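Local coordinates for gram-negative insecticidal protein (Chromobacterium piscinae, PDB 6FBM), which acts as an insecticidal toxin of the MACPF and beta-tripod families, presumably by forming pores in target-cell membranes, at the interface of chains A and B and the interface of chains C and B. Coordinates in Å, arbitrary orientation; residue numbers count along the deposited sequence, not the author numbering. Chains: chain A/B/C, Gram-negative insecticidal protein.

Contact 1: the interface of chains A and B. Residues chain A 45-47; chain B 243, 268-269.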
# COMPACT_ATOMS: atom_id res chain seq x y z
N GLY A 45 -16.95 26.73 11.26
CA GLY A 45 -15.84 26.18 10.48
C GLY A 45 -14.51 26.23 11.21
O GLY A 45 -13.54 25.65 10.71
N GLU A 46 -14.46 26.89 12.37
CA GLU A 46 -13.25 26.93 13.15
C GLU A 46 -13.07 25.57 13.85
O GLU A 46 -14.02 25.01 14.40
CB GLU A 46 -13.25 28.07 14.18
CG GLU A 46 -13.30 29.47 13.59
CD GLU A 46 -14.71 30.09 13.61
OE1 GLU A 46 -15.75 29.37 13.76
OE2 GLU A 46 -14.77 31.35 13.46
N LEU A 47 -11.83 25.09 13.83
CA LEU A 47 -11.48 23.79 14.33
C LEU A 47 -10.38 23.88 15.37
O LEU A 47 -9.48 24.72 15.26
CB LEU A 47 -11.01 22.87 13.19
CG LEU A 47 -11.96 22.69 12.01
CD1 LEU A 47 -11.31 21.91 10.90
CD2 LEU A 47 -13.27 22.04 12.45
N PRO B 243 -11.17 28.91 7.34
CA PRO B 243 -12.17 29.57 6.50
C PRO B 243 -12.36 31.04 6.89
O PRO B 243 -11.98 31.45 7.98
CB PRO B 243 -13.44 28.76 6.76
CG PRO B 243 -13.27 28.23 8.16
CD PRO B 243 -11.79 28.06 8.37
N ASP B 268 -4.11 22.05 10.19
CA ASP B 268 -5.36 21.70 10.83
C ASP B 268 -6.54 21.82 9.86
O ASP B 268 -7.63 21.30 10.14
CB ASP B 268 -5.61 22.58 12.05
CG ASP B 268 -4.61 22.36 13.14
OD1 ASP B 268 -4.11 21.25 13.41
OD2 ASP B 268 -4.36 23.34 13.84
N TYR B 269 -6.34 22.50 8.74
CA TYR B 269 -7.42 22.71 7.81
C TYR B 269 -7.12 22.21 6.41
O TYR B 269 -7.80 22.63 5.47
CB TYR B 269 -7.74 24.18 7.73
CG TYR B 269 -8.28 24.75 9.00
CD1 TYR B 269 -7.44 25.28 9.95
CD2 TYR B 269 -9.65 24.80 9.22
CE1 TYR B 269 -7.95 25.84 11.11
CE2 TYR B 269 -10.17 25.39 10.37
CZ TYR B 269 -9.32 25.91 11.30
OH TYR B 269 -9.82 26.48 12.45
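Chi1 of -65° and chi2 of 90° in B:Tyr269 carry its phenol from the end of helix 255-269 to the start of strand 47-52 in the other chain, where A:Leu47 holds its CG anti to the carbonyl carbon, beside the backbone N. There the phenol oxygen OH of B:Tyr269 accepts a hydrogen bond from the backbone N of A:Leu47, 2.8 Å away and nearly straight at 168°. The leucine side chain crosses the ring obliquely: its branch carbon CG lies 3.6 Å from CE2 of B:Tyr269, and its methyl CD1 is 3.7 Å from CD2 of the same ring. At the ring edge, in plane, the carbonyl O of A:Gly45 comes to 3.4 Å from CE2 of B:Tyr269. That oxygen also meets the proline, with CG of B:Pro243 3.6 Å from O of A:Gly45. The tyrosine thus pairs a polar tip with an apolar flank, and the carbonyl O of A:Gly45 lies between the ring edge and the pyrrolidine of B:Pro243. In this MACPF protein the patch joins the beginning of a strand to a helix end of a second copy, a pairing that crystal packing could also produce.

Contact 2: the interface of chains A and B. Residues chain A 12, 54-57; chain B 12, 55-58.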
# COMPACT_ATOMS: atom_id res chain seq x y z
N ASN A 12 -11.34 15.66 11.45
CA ASN A 12 -11.10 14.24 11.23
C ASN A 12 -11.19 13.39 12.51
O ASN A 12 -10.85 12.21 12.48
CB ASN A 12 -9.71 14.05 10.58
CG ASN A 12 -8.59 14.38 11.55
OD1 ASN A 12 -8.79 15.14 12.48
ND2 ASN A 12 -7.44 13.88 11.29
N GLY A 54 -0.42 10.16 20.27
CA GLY A 54 0.56 10.43 19.25
C GLY A 54 -0.01 10.98 17.96
O GLY A 54 0.74 11.47 17.14
N ARG A 55 -1.33 10.93 17.78
CA ARG A 55 -1.93 11.41 16.54
C ARG A 55 -2.68 12.71 16.72
O ARG A 55 -3.23 12.97 17.77
CB ARG A 55 -2.88 10.37 16.00
CG ARG A 55 -2.29 9.00 15.84
CD ARG A 55 -3.40 8.11 15.33
NE ARG A 55 -3.02 6.70 15.20
CZ ARG A 55 -3.74 5.79 14.57
NH1 ARG A 55 -4.90 6.10 13.96
NH2 ARG A 55 -3.33 4.53 14.54
N SER A 56 -2.71 13.50 15.65
CA SER A 56 -3.43 14.75 15.64
C SER A 56 -4.81 14.62 15.04
O SER A 56 -5.01 14.01 14.00
CB SER A 56 -2.65 15.81 14.87
OG SER A 56 -2.96 17.07 15.44
N TYR A 57 -5.78 15.22 15.72
CA TYR A 57 -7.14 15.18 15.27
C TYR A 57 -7.70 16.57 15.30
O TYR A 57 -7.32 17.38 16.13
CB TYR A 57 -7.91 14.29 16.23
CG TYR A 57 -7.59 12.81 16.08
CD1 TYR A 57 -8.02 12.08 14.99
CD2 TYR A 57 -6.82 12.18 17.01
CE1 TYR A 57 -7.72 10.75 14.85
CE2 TYR A 57 -6.49 10.82 16.88
CZ TYR A 57 -6.89 10.13 15.79
OH TYR A 57 -6.56 8.80 15.69
N ASN B 12 -6.06 9.35 9.92
CA ASN B 12 -6.29 10.74 10.28
C ASN B 12 -5.50 11.75 9.44
O ASN B 12 -5.54 12.93 9.73
CB ASN B 12 -5.99 10.93 11.76
CG ASN B 12 -4.51 10.87 12.06
OD1 ASN B 12 -3.79 10.21 11.31
ND2 ASN B 12 -4.03 11.61 13.09
N ARG B 55 3.71 14.84 15.59
CA ARG B 55 2.50 14.09 15.62
C ARG B 55 2.45 13.02 14.54
O ARG B 55 2.99 13.18 13.46
CB ARG B 55 1.33 15.04 15.45
CG ARG B 55 1.22 16.02 16.60
CD ARG B 55 -0.19 16.50 16.90
NE ARG B 55 -0.22 17.29 18.11
CZ ARG B 55 -1.22 18.13 18.47
NH1 ARG B 55 -2.30 18.32 17.70
NH2 ARG B 55 -1.13 18.79 19.61
N SER B 56 1.69 11.97 14.80
CA SER B 56 1.49 10.88 13.88
C SER B 56 0.24 11.05 13.03
O SER B 56 -0.80 11.44 13.49
CB SER B 56 1.42 9.57 14.63
OG SER B 56 2.72 9.22 15.05
N TYR B 57 0.40 10.75 11.76
CA TYR B 57 -0.68 10.77 10.83
C TYR B 57 -0.74 9.42 10.16
O TYR B 57 0.28 8.86 9.82
CB TYR B 57 -0.50 11.87 9.83
CG TYR B 57 -0.67 13.24 10.43
CD1 TYR B 57 -1.88 13.77 10.35
CD2 TYR B 57 0.39 14.06 10.89
CE1 TYR B 57 -2.16 15.09 10.80
CE2 TYR B 57 0.14 15.27 11.47
CZ TYR B 57 -1.14 15.81 11.37
OH TYR B 57 -1.42 17.07 11.83
N THR B 58 -1.94 8.88 10.08
CA THR B 58 -2.12 7.55 9.53
C THR B 58 -2.94 7.64 8.27
O THR B 58 -3.70 8.58 8.07
CB THR B 58 -2.80 6.61 10.52
OG1 THR B 58 -4.05 7.19 10.94
CG2 THR B 58 -1.88 6.36 11.71
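Strand 55-60 of each chain forms the core of this contact, where A:Arg55 and B:Ser56 make a parallel beta bridge. The backbone N of B:Ser56 donates to O of A:Gly54 at 2.6 Å. Beside the bridge, the guanidinium NH1 of B:Arg55 gives a nearly straight bond of 2.7 Å to the hydroxyl OG of A:Ser56, which lies in the guanidinium plane. The other arginine packs differently: methyl CG2 of B:Thr58 sits over the centre of one face of the A:Arg55 guanidinium, 3.5 Å from CZ. A:Asn12 and B:Asn12 lie side by side, their amide planes 6° apart. ND2 of A:Asn12 meets a lone pair of the backbone O of B:Asn12 at 2.6 Å, though the bond is bent, 121° at the hydrogen. B:Asn12 places CG between the backbone N and the carbonyl carbon (chi1 72°), turning its amide toward strand 55-60. Its ND2 donates to O of A:Ser56 at 2.7 Å, tilted from both planes, and to O of B:Ser56. Its OD1 takes N of B:Thr58 almost head-on and hydroxyl OG1 from above the carbonyl plane; together these bonds would hold the amide's rotation. The site makes a short parallel bridge between strands of two toxin copies, perhaps a crystal association.

Contact 3: the interface of chains C and B. Residues chain C 61-62, 140, 144; chain B 48, 61, 64.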
# COMPACT_ATOMS: atom_id res chain seq x y z
N ARG C 61 2.57 -5.09 -1.56
CA ARG C 61 1.43 -4.16 -1.36
C ARG C 61 1.86 -2.71 -1.22
O ARG C 61 1.20 -1.81 -1.65
CB ARG C 61 0.65 -4.53 -0.08
CG ARG C 61 -0.69 -5.14 -0.39
CD ARG C 61 -1.38 -5.78 0.81
NE ARG C 61 -2.12 -6.97 0.38
CZ ARG C 61 -3.23 -6.96 -0.38
NH1 ARG C 61 -3.72 -5.82 -0.90
NH2 ARG C 61 -3.81 -8.12 -0.73
N SER C 62 2.98 -2.51 -0.56
CA SER C 62 3.54 -1.20 -0.34
C SER C 62 4.02 -0.50 -1.60
O SER C 62 4.24 0.72 -1.55
CB SER C 62 4.66 -1.28 0.70
OG SER C 62 5.64 -2.21 0.31
N THR C 140 7.19 7.99 4.81
CA THR C 140 6.52 6.71 5.06
C THR C 140 7.55 5.60 5.20
O THR C 140 7.42 4.71 6.05
CB THR C 140 5.58 6.39 3.89
OG1 THR C 140 4.60 7.42 3.73
CG2 THR C 140 4.90 5.02 4.07
N MET C 144 9.97 1.78 7.65
CA MET C 144 10.07 0.52 6.90
C MET C 144 11.52 0.13 6.63
O MET C 144 11.81 -0.63 5.71
CB MET C 144 9.34 0.67 5.56
CG MET C 144 7.85 0.80 5.70
SD MET C 144 7.11 1.42 4.18
CE MET C 144 7.36 0.06 2.98
N ASP B 48 -0.40 2.93 7.30
CA ASP B 48 0.98 3.39 7.42
C ASP B 48 0.92 4.65 8.24
O ASP B 48 -0.17 5.24 8.44
CB ASP B 48 1.59 3.72 6.05
CG ASP B 48 2.36 2.52 5.43
OD1 ASP B 48 2.96 1.70 6.17
OD2 ASP B 48 2.37 2.37 4.20
N ARG B 61 -2.30 1.91 3.81
CA ARG B 61 -1.08 1.42 3.16
C ARG B 61 -1.21 1.35 1.67
O ARG B 61 -0.22 1.53 1.00
CB ARG B 61 -0.60 0.08 3.77
CG ARG B 61 0.26 -0.90 2.92
CD ARG B 61 1.74 -1.12 3.34
NE ARG B 61 1.86 -1.83 4.62
CZ ARG B 61 2.93 -1.79 5.42
NH1 ARG B 61 4.00 -1.03 5.13
NH2 ARG B 61 2.92 -2.51 6.56
N HIS B 64 -0.06 6.13 -1.26
CA HIS B 64 1.29 6.63 -1.09
C HIS B 64 1.23 8.10 -0.76
O HIS B 64 0.46 8.83 -1.36
CB HIS B 64 2.11 6.44 -2.37
CG HIS B 64 2.62 5.03 -2.55
ND1 HIS B 64 3.40 4.65 -3.62
CD2 HIS B 64 2.43 3.91 -1.81
CE1 HIS B 64 3.67 3.36 -3.51
NE2 HIS B 64 3.09 2.89 -2.43
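Edge-on to the backbone of C:Ser62, the imidazole of B:His64 carries the polar link of this patch between two copies of the MACPF-family toxin. Its NE2 donates to the carbonyl O of C:Ser62 at 2.6 Å, with 142° at the hydrogen. The approach is skewed on both sides: the nitrogen stands above the carbonyl plane, 41° out of it, while the oxygen is tilted from the ring plane. The histidine belongs to strand 64-69, and its CG lies anti to the carbonyl carbon (chi1 -79°), which directs the ring from the strand start toward the neighbouring chain. The interface is two-fold symmetric, and the same contact recurs with the chains exchanged. On the aspartate side of the patch, C:Thr140 and B:Asp48 cross at about a right angle. The threonine comes methyl first, placing CG2 3.7 Å from the carboxylate oxygen OD2 of B:Asp48, a van der Waals touch. B:Arg61 is poorly ordered, and the placing of its bent chain is correspondingly uncertain. As modelled, its NH1 forms a salt bridge within the chain to the other carboxylate oxygen, OD1 of B:Asp48, at 3.1 Å. The thioether end of C:Met144 lies across the guanidinium end, with SD 4.1 Å from NH1 of B:Arg61. Nearer the backbone, CD of B:Arg61 packs 3.9 Å from CB of C:Ser62.

Chain B takes part in all three contacts and meets two different neighbours, chain A in contacts 1 and 2 and chain C in contact 3. The C-alpha centres of contacts 1 and 2 lie about 16 Å apart, as do those of contacts 2 and 3, while contacts 1 and 3 are about 28 Å apart. Strand 47-52 recurs, through chain A in contact 1 and chain B in contact 3. The B-C interface is two-fold symmetric, whereas the A-B interface is not an exact two-fold. The same region of the toxin can therefore serve unlike pairings in this four-copy assembly, which may owe something to crystal packing.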